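Nucleoporin nup120 (Schizosaccharomyces pombe, PDB 4GQ2) serves as a structural component of the nuclear pore complex, whose nucleoporins can also dock transiently associated nuclear transport factors. Local coordinates at residues K195-P200 against Y206-D211. Residues are numbered along the deposited sequence; the frame is centred on the assembly and turned at random.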
loop_
_atom_site.group_PDB
_atom_site.type_symbol
_atom_site.label_atom_id
_atom_site.label_comp_id
_atom_site.label_asym_id
_atom_site.label_seq_id
_atom_site.Cartn_x
_atom_site.Cartn_y
_atom_site.Cartn_z
ATOM N N LYS A 195 13.545 43.444 -25.409
ATOM C CA LYS A 195 14.591 42.603 -24.847
ATOM C C LYS A 195 15.059 43.233 -23.544
ATOM O O LYS A 195 15.668 44.305 -23.544
ATOM C CB LYS A 195 15.762 42.415 -25.820
ATOM C CG LYS A 195 16.798 41.411 -25.331
ATOM C CD LYS A 195 18.081 41.443 -26.149
ATOM C CE LYS A 195 17.980 40.573 -27.392
ATOM N NZ LYS A 195 19.210 40.670 -28.226
ATOM N N ILE A 196 14.742 42.574 -22.435
ATOM C CA ILE A 196 15.198 43.008 -21.126
ATOM C C ILE A 196 16.563 42.383 -20.838
ATOM O O ILE A 196 16.693 41.161 -20.838
ATOM C CB ILE A 196 14.174 42.648 -20.028
ATOM C CG1 ILE A 196 12.818 43.296 -20.345
ATOM C CG2 ILE A 196 14.681 43.072 -18.652
ATOM C CD1 ILE A 196 11.646 42.714 -19.586
ATOM N N ILE A 197 17.574 43.231 -20.618
ATOM C CA ILE A 197 18.932 42.771 -20.317
ATOM C C ILE A 197 19.319 43.186 -18.905
ATOM O O ILE A 197 19.306 44.372 -18.568
ATOM C CB ILE A 197 19.992 43.304 -21.318
ATOM C CG1 ILE A 197 19.636 42.939 -22.762
ATOM C CG2 ILE A 197 21.382 42.767 -20.984
ATOM C CD1 ILE A 197 18.995 44.070 -23.534
ATOM N N LEU A 198 19.677 42.196 -18.091
ATOM C CA LEU A 198 19.946 42.416 -16.677
ATOM C C LEU A 198 21.427 42.313 -16.364
ATOM O O LEU A 198 22.168 41.568 -17.013
ATOM C CB LEU A 198 19.185 41.401 -15.818
ATOM C CG LEU A 198 17.755 41.024 -16.204
ATOM C CD1 LEU A 198 17.451 39.621 -15.715
ATOM C CD2 LEU A 198 16.740 42.018 -15.668
ATOM N N ASN A 199 21.845 43.080 -15.364
ATOM C CA ASN A 199 23.167 42.954 -14.784
ATOM C C ASN A 199 22.948 42.432 -13.372
ATOM O O ASN A 199 22.686 43.211 -12.454
ATOM C CB ASN A 199 23.883 44.307 -14.779
ATOM C CG ASN A 199 25.383 44.186 -14.984
ATOM O OD1 ASN A 199 25.890 43.147 -15.415
ATOM N ND2 ASN A 199 26.100 45.262 -14.692
ATOM N N PRO A 200 23.009 41.096 -13.201
ATOM C CA PRO A 200 22.668 40.468 -11.924
ATOM C C PRO A 200 23.566 40.926 -10.775
ATOM O O PRO A 200 23.182 40.805 -9.612
ATOM C CB PRO A 200 22.871 38.971 -12.202
ATOM C CG PRO A 200 22.796 38.832 -13.687
ATOM C CD PRO A 200 23.408 40.096 -14.210
ATOM N N TYR A 206 18.537 47.290 -18.338
ATOM C CA TYR A 206 18.050 48.136 -19.423
ATOM C C TYR A 206 17.296 47.312 -20.470
ATOM O O TYR A 206 17.371 46.077 -20.476
ATOM C CB TYR A 206 19.201 48.925 -20.057
ATOM C CG TYR A 206 20.150 48.098 -20.895
ATOM C CD1 TYR A 206 21.204 47.402 -20.307
ATOM C CD2 TYR A 206 20.002 48.023 -22.279
ATOM C CE1 TYR A 206 22.081 46.650 -21.072
ATOM C CE2 TYR A 206 20.876 47.274 -23.051
ATOM C CZ TYR A 206 21.914 46.593 -22.443
ATOM O OH TYR A 206 22.784 45.848 -23.206
ATOM N N GLU A 207 16.574 48.000 -21.355
ATOM C CA GLU A 207 15.797 47.337 -22.405
ATOM C C GLU A 207 16.355 47.619 -23.798
ATOM O O GLU A 207 17.196 48.501 -23.975
ATOM C CB GLU A 207 14.322 47.753 -22.349
ATOM C CG GLU A 207 13.737 47.848 -20.946
ATOM C CD GLU A 207 12.224 47.765 -20.934
ATOM O OE1 GLU A 207 11.586 48.573 -20.220
ATOM O OE2 GLU A 207 11.674 46.887 -21.636
ATOM N N GLN A 208 15.891 46.847 -24.776
ATOM C CA GLN A 208 16.127 47.143 -26.185
ATOM C C GLN A 208 14.811 47.021 -26.948
ATOM O O GLN A 208 14.172 45.963 -26.943
ATOM C CB GLN A 208 17.196 46.224 -26.788
ATOM C CG GLN A 208 18.620 46.557 -26.366
ATOM C CD GLN A 208 19.664 45.650 -26.996
ATOM O OE1 GLN A 208 19.391 44.501 -27.343
ATOM N NE2 GLN A 208 20.876 46.167 -27.140
ATOM N N HIS A 209 14.407 48.124 -27.575
ATOM C CA HIS A 209 13.205 48.181 -28.400
ATOM C C HIS A 209 13.486 47.446 -29.680
ATOM O O HIS A 209 14.432 47.782 -30.398
ATOM C CB HIS A 209 12.858 49.640 -28.693
ATOM C CG HIS A 209 11.377 49.909 -28.825
ATOM N ND1 HIS A 209 10.665 50.528 -27.859
ATOM C CD2 HIS A 209 10.481 49.632 -29.857
ATOM C CE1 HIS A 209 9.380 50.637 -28.249
ATOM N NE2 HIS A 209 9.269 50.089 -29.474
ATOM N N ILE A 210 12.693 46.418 -29.968
ATOM C CA ILE A 210 12.861 45.646 -31.200
ATOM C C ILE A 210 11.780 46.041 -32.205
ATOM O O ILE A 210 10.588 46.029 -31.890
ATOM C CB ILE A 210 12.882 44.123 -30.935
ATOM C CG1 ILE A 210 14.146 43.740 -30.155
ATOM C CG2 ILE A 210 12.813 43.341 -32.243
ATOM C CD1 ILE A 210 14.145 42.325 -29.613
ATOM N N ASP A 211 12.219 46.385 -33.414
ATOM C CA ASP A 211 11.377 47.061 -34.401
ATOM C C ASP A 211 10.663 46.141 -35.390
ATOM O O ASP A 211 9.968 46.625 -36.287
ATOM C CB ASP A 211 12.208 48.110 -35.153
ATOM C CG ASP A 211 12.673 49.242 -34.250
ATOM O OD1 ASP A 211 11.810 49.885 -33.615
ATOM O OD2 ASP A 211 13.899 49.491 -34.175
#
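Ile197 and Tyr206 form a hydrogen-bonded pair in the antiparallel β-hairpin that makes the last two strands of a four-stranded β-propeller blade. Ile197 N donates to Tyr206 O at 2.9 Å, and Tyr206 N donates back to Ile197 O. Two residues along, Lys195 and Gln208 repeat the exchange: Lys195 N reaches Gln208 O at 3.0 Å, while the return bond from Gln208 N to Lys195 O is 2.8 Å long but bent to 137° at the hydrogen. That same Lys195 O also takes a CA-H contact from Glu207. Ile196, between these pairs, hydrogen-bonds through its backbone to Ile184 on strand 183-188, the neighbour on the far side. With CG between its backbone N and carbonyl carbon (chi1 72°), Tyr206 swings its ring over Ile197, whose CB sits under one face, 4.2 Å from the centroid. With an alanine in place of Ile197, CB would still lie under the ring, but CG2 and the CD1 methyl would be gone, so the Tyr206 ring and Gln208 CG would probably be freer to shift. On the opposite sheet face, Glu207 OE2 is satisfied by Ser167 and Thr194. Lys195 and Gln208 run side by side to a shared partner, Asn267, which accepts from NZ through OD1 and donates to OE1 through ND2.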